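PDB 1IUJ: antibiotic biosynthesis monooxygenase from Thermus thermophilus, which is of unknown function but binds zinc ions and may act as a monooxygenase. Local coordinates for residues Y14-L28 with A70-P82. Sequence-based numbering, arbitrary orientation.
With ZN (zinc ion), chain I.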
loop_
_atom_site.group_PDB
_atom_site.type_symbol
_atom_site.label_atom_id
_atom_site.label_comp_id
_atom_site.label_asym_id
_atom_site.label_seq_id
_atom_site.Cartn_x
_atom_site.Cartn_y
_atom_site.Cartn_z
ATOM N N TYR B 14 -0.075 -2.489 21.898
ATOM C CA TYR B 14 -0.053 -3.863 21.392
ATOM C C TYR B 14 0.722 -4.034 20.080
ATOM O O TYR B 14 0.756 -5.144 19.496
ATOM C CB TYR B 14 -1.484 -4.381 21.187
ATOM C CG TYR B 14 -2.259 -4.514 22.470
ATOM C CD1 TYR B 14 -2.917 -3.420 23.042
ATOM C CD2 TYR B 14 -2.302 -5.725 23.133
ATOM C CE1 TYR B 14 -3.634 -3.531 24.208
ATOM C CE2 TYR B 14 -3.015 -5.860 24.317
ATOM C CZ TYR B 14 -3.654 -4.778 24.863
ATOM O OH TYR B 14 -4.346 -4.916 26.036
ATOM N N ALA B 15 1.344 -2.944 19.624
ATOM C CA ALA B 15 2.069 -2.931 18.359
ATOM C C ALA B 15 3.152 -4.018 18.267
ATOM O O ALA B 15 3.246 -4.720 17.266
ATOM C CB ALA B 15 2.673 -1.550 18.116
ATOM N N GLU B 16 3.974 -4.148 19.310
ATOM C CA GLU B 16 4.995 -5.190 19.342
ATOM C C GLU B 16 4.427 -6.625 19.270
ATOM O O GLU B 16 4.921 -7.479 18.514
ATOM C CB GLU B 16 5.910 -4.985 20.561
ATOM C CG GLU B 16 6.924 -6.093 20.781
ATOM C CD GLU B 16 7.786 -5.866 22.017
ATOM O OE1 GLU B 16 7.440 -4.988 22.845
ATOM O OE2 GLU B 16 8.814 -6.568 22.156
ATOM N N GLN B 17 3.385 -6.894 20.053
ATOM C CA GLN B 17 2.765 -8.196 20.030
ATOM C C GLN B 17 2.134 -8.471 18.663
ATOM O O GLN B 17 2.242 -9.594 18.157
ATOM C CB GLN B 17 1.731 -8.346 21.145
ATOM C CG GLN B 17 1.331 -9.790 21.370
ATOM C CD GLN B 17 0.014 -9.935 22.093
ATOM O OE1 GLN B 17 -0.413 -9.026 22.798
ATOM N NE2 GLN B 17 -0.643 -11.076 21.905
ATOM N N PHE B 18 1.501 -7.443 18.082
ATOM C CA PHE B 18 0.928 -7.547 16.747
ATOM C C PHE B 18 2.026 -7.904 15.751
ATOM O O PHE B 18 1.861 -8.814 14.951
ATOM C CB PHE B 18 0.247 -6.229 16.338
ATOM C CG PHE B 18 -0.179 -6.202 14.910
ATOM C CD1 PHE B 18 -1.394 -6.734 14.550
ATOM C CD2 PHE B 18 0.659 -5.674 13.913
ATOM C CE1 PHE B 18 -1.806 -6.739 13.227
ATOM C CE2 PHE B 18 0.274 -5.670 12.586
ATOM C CZ PHE B 18 -0.974 -6.209 12.237
ATOM N N GLU B 19 3.152 -7.196 15.811
ATOM C CA GLU B 19 4.247 -7.465 14.876
ATOM C C GLU B 19 4.808 -8.887 15.031
ATOM O O GLU B 19 5.100 -9.555 14.032
ATOM C CB GLU B 19 5.354 -6.412 15.025
ATOM C CG GLU B 19 4.977 -5.045 14.452
ATOM C CD GLU B 19 6.115 -4.046 14.482
ATOM O OE1 GLU B 19 7.305 -4.461 14.470
ATOM O OE2 GLU B 19 5.819 -2.836 14.493
ATOM N N GLU B 20 4.930 -9.328 16.286
ATOM C CA GLU B 20 5.491 -10.637 16.640
ATOM C C GLU B 20 4.544 -11.695 16.121
ATOM O O GLU B 20 4.967 -12.661 15.486
ATOM C CB GLU B 20 5.621 -10.759 18.171
ATOM C CG GLU B 20 6.915 -11.390 18.695
ATOM C CD GLU B 20 7.165 -11.122 20.194
ATOM O OE1 GLU B 20 7.934 -11.893 20.838
ATOM O OE2 GLU B 20 6.591 -10.152 20.749
ATOM N N ALA B 21 3.250 -11.483 16.356
ATOM C CA ALA B 21 2.214 -12.368 15.849
ATOM C C ALA B 21 2.193 -12.398 14.315
ATOM O O ALA B 21 2.102 -13.470 13.713
ATOM C CB ALA B 21 0.840 -11.987 16.425
ATOM N N PHE B 22 2.304 -11.241 13.666
ATOM C CA PHE B 22 2.294 -11.215 12.208
ATOM C C PHE B 22 3.557 -11.705 11.477
ATOM O O PHE B 22 3.524 -12.022 10.271
ATOM C CB PHE B 22 1.859 -9.876 11.626
ATOM C CG PHE B 22 1.308 -10.036 10.262
ATOM C CD1 PHE B 22 -0.060 -9.933 10.027
ATOM C CD2 PHE B 22 2.158 -10.412 9.207
ATOM C CE1 PHE B 22 -0.547 -10.137 8.744
ATOM C CE2 PHE B 22 1.677 -10.639 7.915
ATOM C CZ PHE B 22 0.318 -10.498 7.695
ATOM N N ARG B 23 4.666 -11.748 12.196
ATOM C CA ARG B 23 5.876 -12.343 11.650
ATOM C C ARG B 23 5.586 -13.806 11.300
ATOM O O ARG B 23 6.038 -14.322 10.256
ATOM C CB ARG B 23 6.995 -12.214 12.674
ATOM C CG ARG B 23 8.343 -12.761 12.241
ATOM C CD ARG B 23 9.448 -12.372 13.192
ATOM N NE ARG B 23 10.368 -11.381 12.618
ATOM C CZ ARG B 23 10.266 -10.052 12.748
ATOM N NH1 ARG B 23 11.185 -9.272 12.179
ATOM N NH2 ARG B 23 9.266 -9.489 13.439
ATOM N N GLN B 24 4.805 -14.458 12.157
ATOM C CA GLN B 24 4.399 -15.846 11.912
ATOM C C GLN B 24 3.493 -16.029 10.688
ATOM O O GLN B 24 3.643 -16.996 9.951
ATOM C CB GLN B 24 3.788 -16.454 13.162
ATOM C CG GLN B 24 4.829 -17.169 14.004
ATOM C CD GLN B 24 4.782 -16.754 15.451
ATOM O OE1 GLN B 24 4.278 -17.499 16.297
ATOM N NE2 GLN B 24 5.322 -15.575 15.750
ATOM N N ARG B 25 2.576 -15.093 10.451
ATOM C CA ARG B 25 1.681 -15.168 9.305
ATOM C C ARG B 25 2.438 -15.040 7.994
ATOM O O ARG B 25 2.112 -15.725 7.018
ATOM C CB ARG B 25 0.610 -14.088 9.388
ATOM C CG ARG B 25 -0.498 -14.398 10.339
ATOM C CD ARG B 25 -1.571 -13.329 10.360
ATOM N NE ARG B 25 -2.097 -12.962 9.040
ATOM C CZ ARG B 25 -3.351 -12.556 8.843
ATOM N NH1 ARG B 25 -4.152 -12.549 9.895
ATOM N NH2 ARG B 25 -3.813 -12.208 7.621
ATOM N N ALA B 26 3.463 -14.188 7.972
ATOM C CA ALA B 26 4.253 -14.034 6.764
ATOM C C ALA B 26 4.971 -15.364 6.491
ATOM O O ALA B 26 5.158 -15.717 5.357
ATOM C CB ALA B 26 5.246 -12.880 6.894
ATOM N N ARG B 27 5.351 -16.089 7.547
ATOM C CA ARG B 27 6.003 -17.395 7.381
ATOM C C ARG B 27 5.100 -18.412 6.660
ATOM O O ARG B 27 5.560 -19.152 5.793
ATOM C CB ARG B 27 6.496 -17.951 8.729
ATOM C CG ARG B 27 7.812 -17.316 9.183
ATOM C CD ARG B 27 8.133 -17.509 10.656
ATOM N NE ARG B 27 8.967 -18.677 10.929
ATOM C CZ ARG B 27 8.596 -19.722 11.671
ATOM N NH1 ARG B 27 9.448 -20.726 11.865
ATOM N NH2 ARG B 27 7.380 -19.772 12.224
ATOM N N LEU B 28 3.817 -18.424 7.003
ATOM C CA LEU B 28 2.889 -19.415 6.455
ATOM C C LEU B 28 2.487 -19.141 4.999
ATOM O O LEU B 28 2.082 -20.069 4.294
ATOM C CB LEU B 28 1.635 -19.526 7.338
ATOM C CG LEU B 28 1.790 -20.282 8.659
ATOM C CD1 LEU B 28 0.722 -19.889 9.633
ATOM C CD2 LEU B 28 1.747 -21.789 8.403
ATOM N N ALA B 70 -3.102 -23.018 5.642
ATOM C CA ALA B 70 -2.094 -22.014 6.030
ATOM C C ALA B 70 -2.753 -20.694 6.460
ATOM O O ALA B 70 -2.360 -20.072 7.459
ATOM C CB ALA B 70 -1.124 -21.775 4.873
ATOM N N PHE B 71 -3.753 -20.251 5.709
ATOM C CA PHE B 71 -4.391 -18.975 6.067
ATOM C C PHE B 71 -5.105 -19.101 7.413
ATOM O O PHE B 71 -5.015 -18.210 8.276
ATOM C CB PHE B 71 -5.354 -18.612 4.942
ATOM C CG PHE B 71 -6.246 -17.425 5.216
ATOM C CD1 PHE B 71 -6.004 -16.267 4.532
ATOM C CD2 PHE B 71 -7.327 -17.484 6.107
ATOM C CE1 PHE B 71 -6.822 -15.145 4.754
ATOM C CE2 PHE B 71 -8.138 -16.368 6.318
ATOM C CZ PHE B 71 -7.863 -15.210 5.628
ATOM N N LYS B 72 -5.795 -20.215 7.608
ATOM C CA LYS B 72 -6.487 -20.467 8.867
ATOM C C LYS B 72 -5.515 -20.517 10.058
ATOM O O LYS B 72 -5.811 -19.979 11.115
ATOM C CB LYS B 72 -7.260 -21.772 8.726
ATOM C CG LYS B 72 -8.234 -22.041 9.825
ATOM C CD LYS B 72 -9.196 -23.142 9.385
ATOM C CE LYS B 72 -10.526 -23.022 10.108
ATOM N NZ LYS B 72 -10.417 -23.488 11.525
ATOM N N GLU B 73 -4.356 -21.152 9.895
ATOM C CA GLU B 73 -3.368 -21.174 10.973
ATOM C C GLU B 73 -2.794 -19.778 11.243
ATOM O O GLU B 73 -2.539 -19.410 12.408
ATOM C CB GLU B 73 -2.234 -22.166 10.673
ATOM C CG GLU B 73 -1.212 -22.213 11.815
ATOM C CD GLU B 73 -0.361 -23.477 11.878
ATOM O OE1 GLU B 73 -0.144 -24.149 10.852
ATOM O OE2 GLU B 73 0.122 -23.782 12.992
ATOM N N GLY B 74 -2.543 -19.036 10.165
ATOM C CA GLY B 74 -2.002 -17.689 10.252
ATOM C C GLY B 74 -2.935 -16.840 11.097
ATOM O O GLY B 74 -2.495 -16.057 11.930
ATOM N N HIS B 75 -4.233 -17.031 10.924
ATOM C CA HIS B 75 -5.197 -16.311 11.752
ATOM C C HIS B 75 -5.240 -16.711 13.243
ATOM O O HIS B 75 -5.842 -16.011 14.068
ATOM C CB HIS B 75 -6.558 -16.281 11.077
ATOM C CG HIS B 75 -6.616 -15.292 9.964
ATOM N ND1 HIS B 75 -5.882 -15.439 8.807
ATOM C CD2 HIS B 75 -7.250 -14.099 9.867
ATOM C CE1 HIS B 75 -6.070 -14.380 8.039
ATOM N NE2 HIS B 75 -6.921 -13.568 8.644
ATOM N N ALA B 76 -4.562 -17.793 13.620
ATOM C CA ALA B 76 -4.338 -18.032 15.056
ATOM C C ALA B 76 -3.494 -16.924 15.728
ATOM O O ALA B 76 -3.212 -17.017 16.927
ATOM C CB ALA B 76 -3.745 -19.426 15.315
ATOM N N ARG B 77 -3.141 -15.875 14.959
ATOM C CA ARG B 77 -2.440 -14.663 15.441
ATOM C C ARG B 77 -3.264 -13.780 16.390
ATOM O O ARG B 77 -3.241 -13.996 17.601
ATOM C CB ARG B 77 -1.915 -13.802 14.279
ATOM C CG ARG B 77 -2.829 -13.691 13.047
ATOM C CD ARG B 77 -3.997 -12.723 13.145
ATOM N NE ARG B 77 -5.248 -13.439 13.402
ATOM C CZ ARG B 77 -6.475 -12.921 13.322
ATOM N NH1 ARG B 77 -7.529 -13.691 13.583
ATOM N NH2 ARG B 77 -6.656 -11.649 12.992
ATOM N N SER B 78 -3.961 -12.780 15.838
ATOM C CA SER B 78 -4.867 -11.899 16.584
ATOM C C SER B 78 -6.073 -12.665 17.136
ATOM O O SER B 78 -7.016 -12.076 17.689
ATOM C CB SER B 78 -5.305 -10.683 15.736
ATOM O OG SER B 78 -6.706 -10.423 15.845
ATOM N N GLY B 79 -6.038 -13.982 16.964
ATOM C CA GLY B 79 -6.745 -14.864 17.864
ATOM C C GLY B 79 -6.142 -14.653 19.246
ATOM O O GLY B 79 -6.878 -14.584 20.234
ATOM N N THR B 80 -4.812 -14.542 19.315
ATOM C CA THR B 80 -4.129 -14.344 20.600
ATOM C C THR B 80 -4.157 -12.885 21.035
ATOM O O THR B 80 -4.042 -12.599 22.230
ATOM C CB THR B 80 -2.656 -14.891 20.629
ATOM O OG1 THR B 80 -1.835 -14.185 19.690
ATOM C CG2 THR B 80 -2.570 -16.342 20.166
ATOM N N LEU B 81 -4.290 -11.965 20.075
ATOM C CA LEU B 81 -4.456 -10.551 20.402
ATOM C C LEU B 81 -5.869 -10.298 20.927
ATOM O O LEU B 81 -6.857 -10.598 20.246
ATOM C CB LEU B 81 -4.184 -9.660 19.183
ATOM C CG LEU B 81 -2.793 -9.082 18.889
ATOM C CD1 LEU B 81 -2.256 -8.221 20.023
ATOM C CD2 LEU B 81 -1.768 -10.147 18.481
ATOM N N PRO B 82 -5.976 -9.731 22.125
ATOM C CA PRO B 82 -7.287 -9.443 22.719
ATOM C C PRO B 82 -8.132 -8.485 21.871
ATOM O O PRO B 82 -7.571 -7.640 21.176
ATOM C CB PRO B 82 -6.930 -8.792 24.060
ATOM C CG PRO B 82 -5.539 -8.313 23.894
ATOM C CD PRO B 82 -4.861 -9.318 23.003
HETATM ZN ZN ZN I . -7.771 -11.871 7.940
HETATM O O HOH W 1 -6.874 -10.313 9.491
#
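Arg25 brings its guanidinium obliquely over one face of the His75 imidazole, with NH1 above the ring centre, where helix 15-28 of this ferredoxin-like dimeric alpha/beta-barrel fold runs antiparallel to helix 70-74 (174°, axes 9.0 Å apart). The two planes are tilted 44° to each other, and Arg25 NH2 lies 3.2 Å from His75 CE1. The Arg25 chain bends at chi3 (51°), which turns its end toward the histidine. Farther along the helix, Leu28 sets CD1 against the backbone of Gly74, 3.4 Å from its N, and beside Glu73 CG. In the other direction Leu81 fits its two methyls between helix side chains: CD2 rests on Ala21 CB at 3.8 Å, while CD1 meets the Gln17 amide, whose extended chain brings it there, and the Tyr14 ring. Pro82 CG adds a contact to Tyr14 CE2 at 3.5 Å. Phe18 and Phe22, on the same helix, turn to the sheet, touching Tyr50 and Val52 respectively.

Behind this first shell, Arg77 NE and NH1 both donate to His75 O, though crowding around Arg77 CG leaves its exact placement doubtful. Phe71 sets CE2 over the rim of the imidazole face opposite Arg25, and His75 ND1 donates to Phe71 O, which also accepts from His75 N on the other face of its carbonyl plane. With ND1 held there, the ring turns NE2 to a zinc ion at 2.0 Å, and a water lies 2.4 Å from the metal.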